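Local coordinates for protein aminopeptidase YwaD (PDB 6HC6) that removes single amino acids from the N-terminus of peptides, as a secreted two-zinc aminopeptidase of the M28 family, at residues A[132-137]-A[150-155]; A[231-236]-A[285-290]. One frame throughout, in Å; residues are numbered along the deposited sequence.

In the fold
Interaction 1 (132-137 with 150-155) lies in the PA domain and interaction 2 (231-236 with 285-290) in the M28 peptidase domain, on opposite sides of the chain's centre, with about 46 Å between their centres. They share no strand. Interaction 2 is a buried antiparallel pairing inside the large mixed sheet of the peptidase domain, held by a regular ladder of backbone bonds and a salt-bridge network at one end of the pair. Interaction 1 is partly buried: a turn leaves strand 125-131 and packs against the end of strand 148-152 with two direct backbone bonds, a shared water and a tyrosine-aspartate bond at its exposed margin. Glycines shape the turn and the loop after the strand.

Interaction 1: A[132-137]-A[150-155]; sequences AGLGYQ and LISRGD
Leu134 lays its two methyls over the loop 153-155: CD2 sits 3.5 Å from Arg153 O, while CD1 rests against the Asp155 carboxylate, 3.5 Å from OD2. The same oxygen accepts the phenol of Tyr136, OH to Asp155 OD2 being 2.9 Å. It lies at the ring edge, in the ring plane, and is used on its anti side; ring and carboxylate planes stand 71° apart. A phenylalanine in place of Tyr136 would probably leave Asp155 OD2 without this donor and the loop end less firmly tied. Further in, a type II' turn from Ala132 to Gly135 meets the strand end through Ala132 N to Leu150 O (3.0 Å) and Ser152 N to Gly133 O (2.7 Å). A water bridges Gly133 N and Leu150 O. Ile151 CG2, anti to its backbone N, is 3.4 Å from Leu134 O and 3.7 Å from Gly135 N. Lys161 of helix 158-167 bonds the carbonyls of Leu134, Ser152 and Gly154, joining turn and loop. Strand 148-152 lies between strands 125-131 and 172-176 in the PA-domain sheet, with Ile151 touching Val173 of the latter.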
loop_
_atom_site.group_PDB
_atom_site.type_symbol
_atom_site.label_atom_id
_atom_site.label_comp_id
_atom_site.label_asym_id
_atom_site.label_seq_id
_atom_site.Cartn_x
_atom_site.Cartn_y
_atom_site.Cartn_z
ATOM N N ALA A 132 -4.371 28.592 -9.644
ATOM C CA ALA A 132 -3.189 28.785 -8.816
ATOM C C ALA A 132 -1.942 28.130 -9.389
ATOM O O ALA A 132 -0.939 28.018 -8.677
ATOM C CB ALA A 132 -3.451 28.263 -7.407
ATOM N N GLY A 133 -1.971 27.703 -10.648
ATOM C CA GLY A 133 -0.775 27.124 -11.241
ATOM C C GLY A 133 -0.358 25.894 -10.463
ATOM O O GLY A 133 -1.166 24.999 -10.204
ATOM N N LEU A 134 0.912 25.854 -10.046
ATOM C CA LEU A 134 1.435 24.721 -9.287
ATOM C C LEU A 134 1.223 24.847 -7.781
ATOM O O LEU A 134 1.511 23.896 -7.049
ATOM C CB LEU A 134 2.930 24.539 -9.576
ATOM C CG LEU A 134 3.232 24.185 -11.031
ATOM C CD1 LEU A 134 4.725 24.261 -11.315
ATOM C CD2 LEU A 134 2.687 22.787 -11.333
ATOM N N GLY A 135 0.733 25.982 -7.292
ATOM C CA GLY A 135 0.388 26.085 -5.891
ATOM C C GLY A 135 1.482 26.585 -4.973
ATOM O O GLY A 135 1.388 26.377 -3.758
ATOM N N TYR A 136 2.521 27.226 -5.509
ATOM C CA TYR A 136 3.475 27.913 -4.653
ATOM C C TYR A 136 2.779 29.053 -3.911
ATOM O O TYR A 136 1.715 29.527 -4.309
ATOM C CB TYR A 136 4.642 28.474 -5.472
ATOM C CG TYR A 136 5.571 27.436 -6.056
ATOM C CD1 TYR A 136 6.575 26.874 -5.288
ATOM C CD2 TYR A 136 5.462 27.034 -7.382
ATOM C CE1 TYR A 136 7.436 25.930 -5.817
ATOM C CE2 TYR A 136 6.327 26.091 -7.919
ATOM C CZ TYR A 136 7.311 25.547 -7.132
ATOM O OH TYR A 136 8.173 24.610 -7.649
ATOM N N GLN A 137 3.401 29.501 -2.817
ATOM C CA GLN A 137 2.857 30.647 -2.092
ATOM C C GLN A 137 2.673 31.847 -3.007
ATOM O O GLN A 137 1.661 32.553 -2.922
ATOM C CB GLN A 137 3.765 31.009 -0.913
ATOM C CG GLN A 137 3.770 29.956 0.175
ATOM C CD GLN A 137 4.727 30.280 1.304
ATOM O OE1 GLN A 137 4.473 31.177 2.105
ATOM N NE2 GLN A 137 5.832 29.545 1.377
ATOM N N LEU A 150 -7.680 25.868 -7.915
ATOM C CA LEU A 150 -7.430 24.845 -8.925
ATOM C C LEU A 150 -5.928 24.811 -9.184
ATOM O O LEU A 150 -5.353 25.792 -9.667
ATOM C CB LEU A 150 -8.219 25.150 -10.200
ATOM C CG LEU A 150 -8.063 24.186 -11.373
ATOM C CD1 LEU A 150 -8.601 22.792 -11.044
ATOM C CD2 LEU A 150 -8.786 24.764 -12.582
ATOM N N ILE A 151 -5.298 23.687 -8.857
ATOM C CA ILE A 151 -3.849 23.557 -8.824
ATOM C C ILE A 151 -3.454 22.396 -9.718
ATOM O O ILE A 151 -4.006 21.298 -9.600
ATOM C CB ILE A 151 -3.341 23.317 -7.389
ATOM C CG1 ILE A 151 -3.955 24.341 -6.426
ATOM C CG2 ILE A 151 -1.817 23.369 -7.341
ATOM C CD1 ILE A 151 -3.520 24.158 -4.981
ATOM N N SER A 152 -2.499 22.631 -10.601
ATOM C CA SER A 152 -1.944 21.524 -11.361
ATOM C C SER A 152 -1.010 20.720 -10.474
ATOM O O SER A 152 -0.308 21.268 -9.623
ATOM C CB SER A 152 -1.185 22.025 -12.584
ATOM O OG SER A 152 -0.468 20.965 -13.192
ATOM N N ARG A 153 -1.006 19.413 -10.680
ATOM C CA ARG A 153 0.015 18.584 -10.062
ATOM C C ARG A 153 1.389 18.986 -10.590
ATOM O O ARG A 153 1.524 19.483 -11.715
ATOM C CB ARG A 153 -0.288 17.113 -10.347
ATOM C CG ARG A 153 0.821 16.136 -10.018
ATOM C CD ARG A 153 0.463 14.723 -10.451
ATOM N NE ARG A 153 1.392 13.758 -9.849
ATOM C CZ ARG A 153 1.562 12.516 -10.287
ATOM N NH1 ARG A 153 0.869 12.093 -11.336
ATOM N NH2 ARG A 153 2.433 11.701 -9.690
ATOM N N GLY A 154 2.406 18.813 -9.754
ATOM C CA GLY A 154 3.786 19.043 -10.150
ATOM C C GLY A 154 4.629 19.818 -9.154
ATOM O O GLY A 154 4.145 20.697 -8.438
ATOM N N ASP A 155 5.922 19.481 -9.111
ATOM C CA ASP A 155 6.930 20.151 -8.290
ATOM C C ASP A 155 6.711 19.898 -6.800
ATOM O O ASP A 155 7.516 19.211 -6.163
ATOM C CB ASP A 155 6.960 21.662 -8.568
ATOM C CG ASP A 155 7.516 21.997 -9.946
ATOM O OD1 ASP A 155 7.591 21.084 -10.793
ATOM O OD2 ASP A 155 7.880 23.173 -10.177
HETATM O O HOH W 1 -4.426 26.482 -12.288
#

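Interaction 2: A[231-236]-A[285-290]; sequences IGIKKP and EIRFIA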
loop_
_atom_site.group_PDB
_atom_site.type_symbol
_atom_site.label_atom_id
_atom_site.label_comp_id
_atom_site.label_asym_id
_atom_site.label_seq_id
_atom_site.Cartn_x
_atom_site.Cartn_y
_atom_site.Cartn_z
ATOM N N ILE A 231 -3.509 -12.288 11.631
ATOM C CA ILE A 231 -2.239 -12.791 12.118
ATOM C C ILE A 231 -2.372 -14.289 12.324
ATOM O O ILE A 231 -3.171 -14.729 13.155
ATOM C CB ILE A 231 -1.828 -12.103 13.427
ATOM C CG1 ILE A 231 -1.873 -10.574 13.262
ATOM C CG2 ILE A 231 -0.460 -12.612 13.858
ATOM C CD1 ILE A 231 -2.213 -9.855 14.567
ATOM N N GLY A 232 -1.584 -15.061 11.587
ATOM C CA GLY A 232 -1.533 -16.502 11.781
ATOM C C GLY A 232 -0.167 -16.934 12.264
ATOM O O GLY A 232 0.835 -16.684 11.591
ATOM N N ILE A 233 -0.096 -17.588 13.421
ATOM C CA ILE A 233 1.178 -17.851 14.081
ATOM C C ILE A 233 1.462 -19.343 14.070
ATOM O O ILE A 233 0.600 -20.156 14.431
ATOM C CB ILE A 233 1.202 -17.301 15.513
ATOM C CG1 ILE A 233 0.960 -15.785 15.474
ATOM C CG2 ILE A 233 2.523 -17.646 16.176
ATOM C CD1 ILE A 233 0.999 -15.118 16.842
ATOM N N LYS A 234 2.672 -19.686 13.651
ATOM C CA LYS A 234 3.248 -21.023 13.761
ATOM C C LYS A 234 4.223 -20.984 14.932
ATOM O O LYS A 234 5.325 -20.436 14.821
ATOM C CB LYS A 234 3.941 -21.392 12.455
ATOM C CG LYS A 234 4.882 -22.582 12.529
ATOM C CD LYS A 234 5.239 -23.019 11.117
ATOM C CE LYS A 234 6.366 -24.023 11.111
ATOM N NZ LYS A 234 5.908 -25.351 11.571
ATOM N N LYS A 235 3.822 -21.559 16.053
ATOM C CA LYS A 235 4.626 -21.440 17.257
ATOM C C LYS A 235 5.268 -22.776 17.609
ATOM O O LYS A 235 4.619 -23.823 17.497
ATOM C CB LYS A 235 3.764 -20.951 18.435
ATOM C CG LYS A 235 4.552 -20.622 19.701
ATOM C CD LYS A 235 4.005 -19.407 20.428
ATOM C CE LYS A 235 4.814 -19.110 21.687
ATOM N NZ LYS A 235 5.168 -17.670 21.828
ATOM N N PRO A 236 6.537 -22.783 18.012
ATOM C CA PRO A 236 7.170 -24.040 18.428
ATOM C C PRO A 236 6.661 -24.460 19.798
ATOM O O PRO A 236 6.428 -23.625 20.676
ATOM C CB PRO A 236 8.663 -23.691 18.459
ATOM C CG PRO A 236 8.698 -22.228 18.711
ATOM C CD PRO A 236 7.475 -21.648 18.046
ATOM N N GLU A 285 9.323 -18.615 16.241
ATOM C CA GLU A 285 7.903 -18.315 16.138
ATOM C C GLU A 285 7.683 -17.543 14.845
ATOM O O GLU A 285 8.249 -16.461 14.663
ATOM C CB GLU A 285 7.424 -17.502 17.340
ATOM C CG GLU A 285 5.949 -17.121 17.248
ATOM C CD GLU A 285 5.453 -16.358 18.460
ATOM O OE1 GLU A 285 4.456 -15.609 18.339
ATOM O OE2 GLU A 285 6.063 -16.508 19.535
ATOM N N ILE A 286 6.898 -18.100 13.930
ATOM C CA ILE A 286 6.689 -17.471 12.632
ATOM C C ILE A 286 5.289 -16.878 12.600
ATOM O O ILE A 286 4.294 -17.587 12.787
ATOM C CB ILE A 286 6.899 -18.454 11.475
ATOM C CG1 ILE A 286 8.235 -19.173 11.641
ATOM C CG2 ILE A 286 6.869 -17.693 10.165
ATOM C CD1 ILE A 286 8.441 -20.297 10.640
ATOM N N ARG A 287 5.213 -15.575 12.371
ATOM C CA ARG A 287 3.942 -14.870 12.298
ATOM C C ARG A 287 3.706 -14.471 10.849
ATOM O O ARG A 287 4.458 -13.666 10.286
ATOM C CB ARG A 287 3.950 -13.655 13.218
ATOM C CG ARG A 287 4.284 -14.026 14.647
ATOM C CD ARG A 287 4.058 -12.866 15.583
ATOM N NE ARG A 287 4.358 -13.248 16.962
ATOM C CZ ARG A 287 4.395 -12.401 17.984
ATOM N NH1 ARG A 287 4.150 -11.110 17.787
ATOM N NH2 ARG A 287 4.676 -12.841 19.201
ATOM N N PHE A 288 2.673 -15.044 10.243
ATOM C CA PHE A 288 2.253 -14.640 8.907
ATOM C C PHE A 288 1.169 -13.589 9.058
ATOM O O PHE A 288 0.156 -13.823 9.726
ATOM C CB PHE A 288 1.739 -15.828 8.104
ATOM C CG PHE A 288 2.740 -16.922 7.941
ATOM C CD1 PHE A 288 2.839 -17.934 8.886
ATOM C CD2 PHE A 288 3.610 -16.927 6.862
ATOM C CE1 PHE A 288 3.769 -18.956 8.746
ATOM C CE2 PHE A 288 4.552 -17.947 6.724
ATOM C CZ PHE A 288 4.623 -18.961 7.665
ATOM N N ILE A 289 1.382 -12.417 8.481
ATOM C CA ILE A 289 0.445 -11.330 8.716
ATOM C C ILE A 289 -0.026 -10.765 7.391
ATOM O O ILE A 289 0.791 -10.424 6.524
ATOM C CB ILE A 289 1.052 -10.213 9.576
ATOM C CG1 ILE A 289 1.748 -10.825 10.786
ATOM C CG2 ILE A 289 -0.059 -9.256 9.954
ATOM C CD1 ILE A 289 2.226 -9.808 11.782
ATOM N N ALA A 290 -1.341 -10.640 7.259
ATOM C CA ALA A 290 -1.975 -9.848 6.217
ATOM C C ALA A 290 -2.365 -8.507 6.840
ATOM O O ALA A 290 -3.231 -8.456 7.724
ATOM C CB ALA A 290 -3.188 -10.588 5.646
#
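Glu285 reaches across to Ile233 and Lys235 at one end of an antiparallel strand pair in the mixed central sheet of the M28 zinc-peptidase domain. From CB, 4.2 Å from Pro236 CD, its chain runs out extended, with CG anti to the backbone N (chi1 178°). CG packs on Ile233 CG2 at 3.6 Å, and CD lies near the Lys235 chain. At the tip the two oxygens divide the work. OE2 takes Lys235 NZ at 2.7 Å, from above the carboxylate plane, and is shared with Arg315. OE1 is gripped side-on by Arg287 of its own strand, through both NE and NH2, which reach it from the same face of the carboxylate and lie with it close to the guanidinium plane. The carboxylate thus sits among three cationic side chains, which would probably favour its charged form. Arg287 NH1 turns to Glu312 and Tyr304. Ile233 also lies side by side with Arg287, CG1 to CG being 3.9 Å, and farther along the same face Ile231 and Ile289 pair likewise, both touching Tyr304 of helix 299-306. The other face carries Lys234, Ile286 and Phe288; the phenyl packs on helix 260-277, and Lys234 NZ reaches the carbonyls of Lys278 and Val280. Backbone bonds join Gly232 with Phe288 and Lys234 with Ile286, two per pair. Strand 226-234 also pairs with strand 86-93, and strand 285-291 with strand 244-250, placing both inside the sheet. The Phe288 ring turns an edge to the neighbouring strand, where CD1 comes within 3.6 Å of Gly232 O.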